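PDB 4FEK: putative diflavin flavoprotein A 5 from Nostoc sp. PCC 7120, which probably passes electrons from NADH to oxygen, reducing it to water, with this construct holding its N-terminal metallo-beta-lactamase-like domain. Local coordinates for residues R22-S27 against G40-S45; T172-G177 against V229-L234. All coordinates share one frame; numbering follows the deposited sequence.

Contact 1. Residues R22-S27 against G40-S45; sequences RARSWS and GTTSNS
Arg22 reaches across Thr42, whose methyl CG2 lies over one face of the guanidinium, displaced toward the rim and 3.5 Å from Arg22 NH2. With chi2 anti (173°), a bend at chi3 (81°) brings the flat group over that methyl. Asn44, the non-hydrogen-bonded partner of Arg22, runs beside it in the same direction, with its OD1 3.5 Å from Arg22 CB; amide and guanidinium planes are 39° apart. Thr42 OG1 donates to Asn44 OD1 at 2.7 Å, coming in tilted from the carbonyl plane.

Beneath these side chains run strands 18-25 and 41-49, antiparallel neighbours in the larger mixed sheet of the metallo-beta-lactamase-like domain. Ala23 and Ser43 exchange two backbone bonds, as do Ser25 and Thr41 (Ser25 N to Thr41 O 3.0 Å). At the end of the pairing Gly40, with no side chain and a positive phi, lets its CA come within 3.1 Å of Ser25 O. Just past the strand end, Ser25 OG donates to Ser27 O (2.9 Å).

Further out, Arg22 NH1 bonds Gln10 OE1, while Arg22 NH2 reaches Gly232 O. Arg24 turns its tip away to salt bridges with Asp8 and Asp183. On the face with Ala23, Ser25 and Ser43, Phe63 of helix 61-74 packs against the sheet.

The two faces therefore differ in chemistry: small side chains meet a helix on one, and on the other a buried polar network fixes Thr42 and Asn44, with Thr42 OG1 held between Asn44 OD1 and Gly232 N.

Contact 2. Residues T172-G177 against V229-L234; sequences TDKIFG and VGHGPL. With PO4 (phosphate ion), chain E.
Lys174 meets His231 tip to edge, joining the turn after strand 169-173 to the loop after strand 226-229. From CB the lysine chain bends at chi2 (-65°) and then runs extended, which brings its tip back to the edge of the His231 ring. CD passes 3.9 Å from His231 NE2, and CE comes 3.6 Å from O4 of a phosphate ion. NZ ends between the two, donating to His231 NE2 at 2.9 Å in the plane of the ring, and to the phosphate O4 at 2.8 Å. His87, Ser89, Asn91 and Arg92 also bond this ion, probably acquired from the crystallisation liquor.

Behind the lysine, a type II' turn from Thr172 to Ile175 points Asp173 O at the opposite loop. Gly230 N donates to this oxygen at 2.7 Å, and a water bonded to it has a weak further bond from His231 N. Thr172 OG1 donates to Ile175 O, and Val229 CG1 packs beside this pair, 3.6 Å from Thr172 OG1 and 3.9 Å from Phe176 CB.

The contact lies at the C-terminal ends of strands 169-173 and 226-229, parallel neighbours in the smaller sheet, where loops of metallo-beta-lactamase-like domains usually carry the metal pocket. Helix 194-205 brings Tyr200 to His231, and Phe176 leads away to Leu216 and Ile219 of helix 209-219, its ring stacked on Tyr227 and meeting Tyr246 of helix 239-258.

How the contacts relate
Contact 1 and contact 2 have centres 11 Å apart and meet directly, strand 41-49 of the larger sheet touching the loop that leaves the smaller one. Among the probable hydrogen bonds across the seam are Asn44 N to Gly230 O at 2.9 Å and Asn44 ND2 to Gly232 O at 2.8 Å, while Arg22 NH2 packs 3.3 Å from Pro233 N without bonding to it. Contact 1 also braces the histidine of contact 2: Thr42 O accepts from His231 ND1, leaving NE2 turned to Lys174 and, beyond it, the phosphate. That phosphate pocket, lined also by His87, probably corresponds to the metal site of this fold family, with Thr42 of contact 1 probably in its second shell.

Contact 1. Residues R22-S27 against G40-S45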
loop_
_atom_site.group_PDB
_atom_site.type_symbol
_atom_site.label_atom_id
_atom_site.label_comp_id
_atom_site.label_asym_id
_atom_site.label_seq_id
_atom_site.Cartn_x
_atom_site.Cartn_y
_atom_site.Cartn_z
ATOM N N ARG A 22 2.243 -11.180 -0.207
ATOM C CA ARG A 22 3.209 -10.544 -1.114
ATOM C C ARG A 22 3.180 -11.266 -2.449
ATOM O O ARG A 22 3.585 -12.429 -2.543
ATOM C CB ARG A 22 4.630 -10.624 -0.549
ATOM C CG ARG A 22 4.781 -10.188 0.898
ATOM C CD ARG A 22 6.218 -10.499 1.341
ATOM N NE ARG A 22 7.137 -9.482 0.897
ATOM C CZ ARG A 22 8.360 -9.663 0.401
ATOM N NH1 ARG A 22 8.905 -10.855 0.226
ATOM N NH2 ARG A 22 9.048 -8.596 0.057
ATOM N N ALA A 23 2.654 -10.607 -3.464
ATOM C CA ALA A 23 2.655 -11.155 -4.808
ATOM C C ALA A 23 4.030 -10.859 -5.350
ATOM O O ALA A 23 4.441 -9.695 -5.393
ATOM C CB ALA A 23 1.617 -10.463 -5.641
ATOM N N ARG A 24 4.742 -11.899 -5.762
ATOM C CA ARG A 24 6.155 -11.758 -6.096
ATOM C C ARG A 24 6.421 -11.965 -7.571
ATOM O O ARG A 24 5.809 -12.837 -8.211
ATOM C CB ARG A 24 7.008 -12.732 -5.266
ATOM C CG ARG A 24 6.852 -12.555 -3.769
ATOM C CD ARG A 24 7.933 -13.287 -3.016
ATOM N NE ARG A 24 7.886 -14.726 -3.255
ATOM C CZ ARG A 24 8.838 -15.578 -2.887
ATOM N NH1 ARG A 24 9.917 -15.144 -2.248
ATOM N NH2 ARG A 24 8.712 -16.869 -3.169
ATOM N N SER A 25 7.335 -11.153 -8.110
ATOM C CA SER A 25 7.832 -11.359 -9.461
ATOM C C SER A 25 9.358 -11.198 -9.530
ATOM O O SER A 25 9.913 -10.185 -9.100
ATOM C CB SER A 25 7.160 -10.419 -10.457
ATOM O OG SER A 25 7.616 -10.692 -11.787
ATOM N N TRP A 26 10.037 -12.205 -10.062
ATOM C CA TRP A 26 11.502 -12.139 -10.139
ATOM C C TRP A 26 12.018 -11.273 -11.296
ATOM O O TRP A 26 13.218 -10.983 -11.384
ATOM C CB TRP A 26 12.094 -13.553 -10.165
ATOM C CG TRP A 26 11.709 -14.314 -8.922
ATOM C CD1 TRP A 26 10.595 -15.091 -8.738
ATOM C CD2 TRP A 26 12.414 -14.327 -7.678
ATOM N NE1 TRP A 26 10.572 -15.593 -7.457
ATOM C CE2 TRP A 26 11.681 -15.142 -6.789
ATOM C CE3 TRP A 26 13.595 -13.727 -7.229
ATOM C CZ2 TRP A 26 12.096 -15.380 -5.479
ATOM C CZ3 TRP A 26 14.008 -13.967 -5.928
ATOM C CH2 TRP A 26 13.263 -14.791 -5.070
ATOM N N SER A 27 11.106 -10.844 -12.163
ATOM C CA SER A 27 11.447 -9.983 -13.298
ATOM C C SER A 27 10.570 -8.738 -13.274
ATOM O O SER A 27 9.565 -8.694 -12.548
ATOM C CB SER A 27 11.254 -10.744 -14.612
ATOM O OG SER A 27 9.933 -11.257 -14.688
ATOM N N GLY A 40 13.550 -7.708 -9.675
ATOM C CA GLY A 40 12.160 -8.079 -9.489
ATOM C C GLY A 40 11.465 -7.089 -8.585
ATOM O O GLY A 40 11.937 -5.956 -8.397
ATOM N N THR A 41 10.343 -7.512 -8.020
ATOM C CA THR A 41 9.497 -6.641 -7.208
ATOM C C THR A 41 8.485 -7.524 -6.457
ATOM O O THR A 41 8.321 -8.706 -6.781
ATOM C CB THR A 41 8.725 -5.644 -8.126
ATOM O OG1 THR A 41 7.885 -4.800 -7.338
ATOM C CG2 THR A 41 7.872 -6.384 -9.155
ATOM N N THR A 42 7.861 -6.978 -5.422
ATOM C CA THR A 42 6.652 -7.591 -4.883
ATOM C C THR A 42 5.574 -6.525 -4.834
ATOM O O THR A 42 5.877 -5.328 -4.793
ATOM C CB THR A 42 6.868 -8.151 -3.445
ATOM O OG1 THR A 42 6.852 -7.088 -2.475
ATOM C CG2 THR A 42 8.183 -8.912 -3.344
ATOM N N SER A 43 4.320 -6.955 -4.899
ATOM C CA SER A 43 3.204 -6.085 -4.574
ATOM C C SER A 43 2.514 -6.642 -3.334
ATOM O O SER A 43 2.044 -7.793 -3.328
ATOM C CB SER A 43 2.214 -5.997 -5.730
ATOM O OG SER A 43 1.136 -5.146 -5.374
ATOM N N ASN A 44 2.483 -5.837 -2.281
ATOM C CA ASN A 44 2.015 -6.304 -0.981
ATOM C C ASN A 44 0.586 -5.878 -0.671
ATOM O O ASN A 44 0.238 -4.713 -0.774
ATOM C CB ASN A 44 2.961 -5.838 0.128
ATOM C CG ASN A 44 4.414 -6.172 -0.161
ATOM O OD1 ASN A 44 4.722 -7.175 -0.808
ATOM N ND2 ASN A 44 5.323 -5.311 0.313
ATOM N N SER A 45 -0.246 -6.840 -0.286
ATOM C CA SER A 45 -1.603 -6.539 0.112
ATOM C C SER A 45 -1.740 -7.079 1.540
ATOM O O SER A 45 -0.984 -7.960 1.957
ATOM C CB SER A 45 -2.592 -7.248 -0.834
ATOM O OG SER A 45 -3.923 -6.873 -0.552
#

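Contact 2. Residues T172-G177 against V229-L234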
loop_
_atom_site.group_PDB
_atom_site.type_symbol
_atom_site.label_atom_id
_atom_site.label_comp_id
_atom_site.label_asym_id
_atom_site.label_seq_id
_atom_site.Cartn_x
_atom_site.Cartn_y
_atom_site.Cartn_z
ATOM N N THR A 172 1.493 2.156 4.110
ATOM C CA THR A 172 2.041 3.351 3.470
ATOM C C THR A 172 2.009 3.264 1.955
ATOM O O THR A 172 2.396 4.237 1.278
ATOM C CB THR A 172 3.498 3.640 3.910
ATOM O OG1 THR A 172 4.366 2.578 3.474
ATOM C CG2 THR A 172 3.599 3.805 5.409
ATOM N N ASP A 173 1.568 2.107 1.435
ATOM C CA ASP A 173 1.396 1.906 -0.016
ATOM C C ASP A 173 2.690 2.291 -0.753
ATOM O O ASP A 173 3.725 1.673 -0.524
ATOM C CB ASP A 173 0.209 2.749 -0.517
ATOM C CG ASP A 173 -0.218 2.400 -1.939
ATOM O OD1 ASP A 173 0.271 1.390 -2.502
ATOM O OD2 ASP A 173 -1.056 3.151 -2.494
ATOM N N LYS A 174 2.643 3.324 -1.606
ATOM C CA LYS A 174 3.833 3.713 -2.379
ATOM C C LYS A 174 4.977 4.280 -1.549
ATOM O O LYS A 174 6.112 4.318 -2.020
ATOM C CB LYS A 174 3.483 4.713 -3.498
ATOM C CG LYS A 174 2.601 4.151 -4.598
ATOM C CD LYS A 174 3.303 3.039 -5.381
ATOM C CE LYS A 174 2.357 2.436 -6.440
ATOM N NZ LYS A 174 3.062 1.536 -7.397
ATOM N N ILE A 175 4.705 4.771 -0.339
ATOM C CA ILE A 175 5.799 5.396 0.415
ATOM C C ILE A 175 6.688 4.342 1.098
ATOM O O ILE A 175 6.169 3.374 1.662
ATOM C CB ILE A 175 5.307 6.423 1.454
ATOM C CG1 ILE A 175 4.174 7.297 0.897
ATOM C CG2 ILE A 175 6.489 7.284 1.950
ATOM C CD1 ILE A 175 4.539 8.086 -0.348
ATOM N N PHE A 176 8.008 4.554 1.045
ATOM C CA PHE A 176 9.027 3.733 1.747
ATOM C C PHE A 176 9.369 2.355 1.177
ATOM O O PHE A 176 10.027 1.565 1.866
ATOM C CB PHE A 176 8.688 3.507 3.236
ATOM C CG PHE A 176 8.456 4.745 4.010
ATOM C CD1 PHE A 176 9.488 5.647 4.237
ATOM C CD2 PHE A 176 7.205 5.000 4.551
ATOM C CE1 PHE A 176 9.266 6.785 4.972
ATOM C CE2 PHE A 176 6.981 6.130 5.292
ATOM C CZ PHE A 176 8.010 7.031 5.503
ATOM N N GLY A 177 8.932 2.053 -0.044
ATOM C CA GLY A 177 9.149 0.719 -0.592
ATOM C C GLY A 177 10.456 0.503 -1.332
ATOM O O GLY A 177 11.383 1.353 -1.310
ATOM N N VAL A 229 4.568 -1.518 3.695
ATOM C CA VAL A 229 4.725 -0.853 2.406
ATOM C C VAL A 229 4.091 -1.635 1.249
ATOM O O VAL A 229 3.817 -2.811 1.381
ATOM C CB VAL A 229 6.204 -0.676 2.091
ATOM C CG1 VAL A 229 6.900 0.095 3.244
ATOM C CG2 VAL A 229 6.881 -2.064 1.869
ATOM N N GLY A 230 3.889 -0.960 0.116
ATOM C CA GLY A 230 3.301 -1.552 -1.057
ATOM C C GLY A 230 4.263 -2.417 -1.862
ATOM O O GLY A 230 3.826 -3.331 -2.553
ATOM N N HIS A 231 5.568 -2.141 -1.783
ATOM C CA HIS A 231 6.534 -2.865 -2.605
ATOM C C HIS A 231 7.754 -3.272 -1.812
ATOM O O HIS A 231 8.380 -2.447 -1.164
ATOM C CB HIS A 231 7.006 -2.044 -3.826
ATOM C CG HIS A 231 5.920 -1.673 -4.788
ATOM N ND1 HIS A 231 5.257 -2.599 -5.569
ATOM C CD2 HIS A 231 5.402 -0.466 -5.119
ATOM C CE1 HIS A 231 4.359 -1.981 -6.315
ATOM N NE2 HIS A 231 4.421 -0.684 -6.056
ATOM N N GLY A 232 8.138 -4.540 -1.924
ATOM C CA GLY A 232 9.357 -4.994 -1.277
ATOM C C GLY A 232 9.152 -5.506 0.137
ATOM O O GLY A 232 8.045 -5.782 0.560
ATOM N N PRO A 233 10.247 -5.660 0.871
ATOM C CA PRO A 233 10.225 -6.063 2.282
ATOM C C PRO A 233 9.527 -5.040 3.167
ATOM O O PRO A 233 9.627 -3.821 2.960
ATOM C CB PRO A 233 11.712 -6.167 2.656
ATOM C CG PRO A 233 12.440 -5.415 1.592
ATOM C CD PRO A 233 11.604 -5.402 0.358
ATOM N N LEU A 234 8.808 -5.552 4.157
ATOM C CA LEU A 234 8.123 -4.730 5.138
ATOM C C LEU A 234 9.186 -4.080 6.015
ATOM O O LEU A 234 10.160 -4.717 6.399
ATOM C CB LEU A 234 7.138 -5.582 5.958
ATOM C CG LEU A 234 5.806 -5.992 5.279
ATOM C CD1 LEU A 234 5.954 -6.539 3.882
ATOM C CD2 LEU A 234 5.051 -6.997 6.125
HETATM P P PO4 E . 0.270 1.058 -9.998
HETATM O O1 PO4 E . -1.057 0.290 -9.976
HETATM O O2 PO4 E . 0.757 1.051 -11.408
HETATM O O3 PO4 E . -0.049 2.456 -9.548
HETATM O O4 PO4 E . 1.240 0.341 -9.092
HETATM O O HOH W 1 6.138 0.703 -1.585
#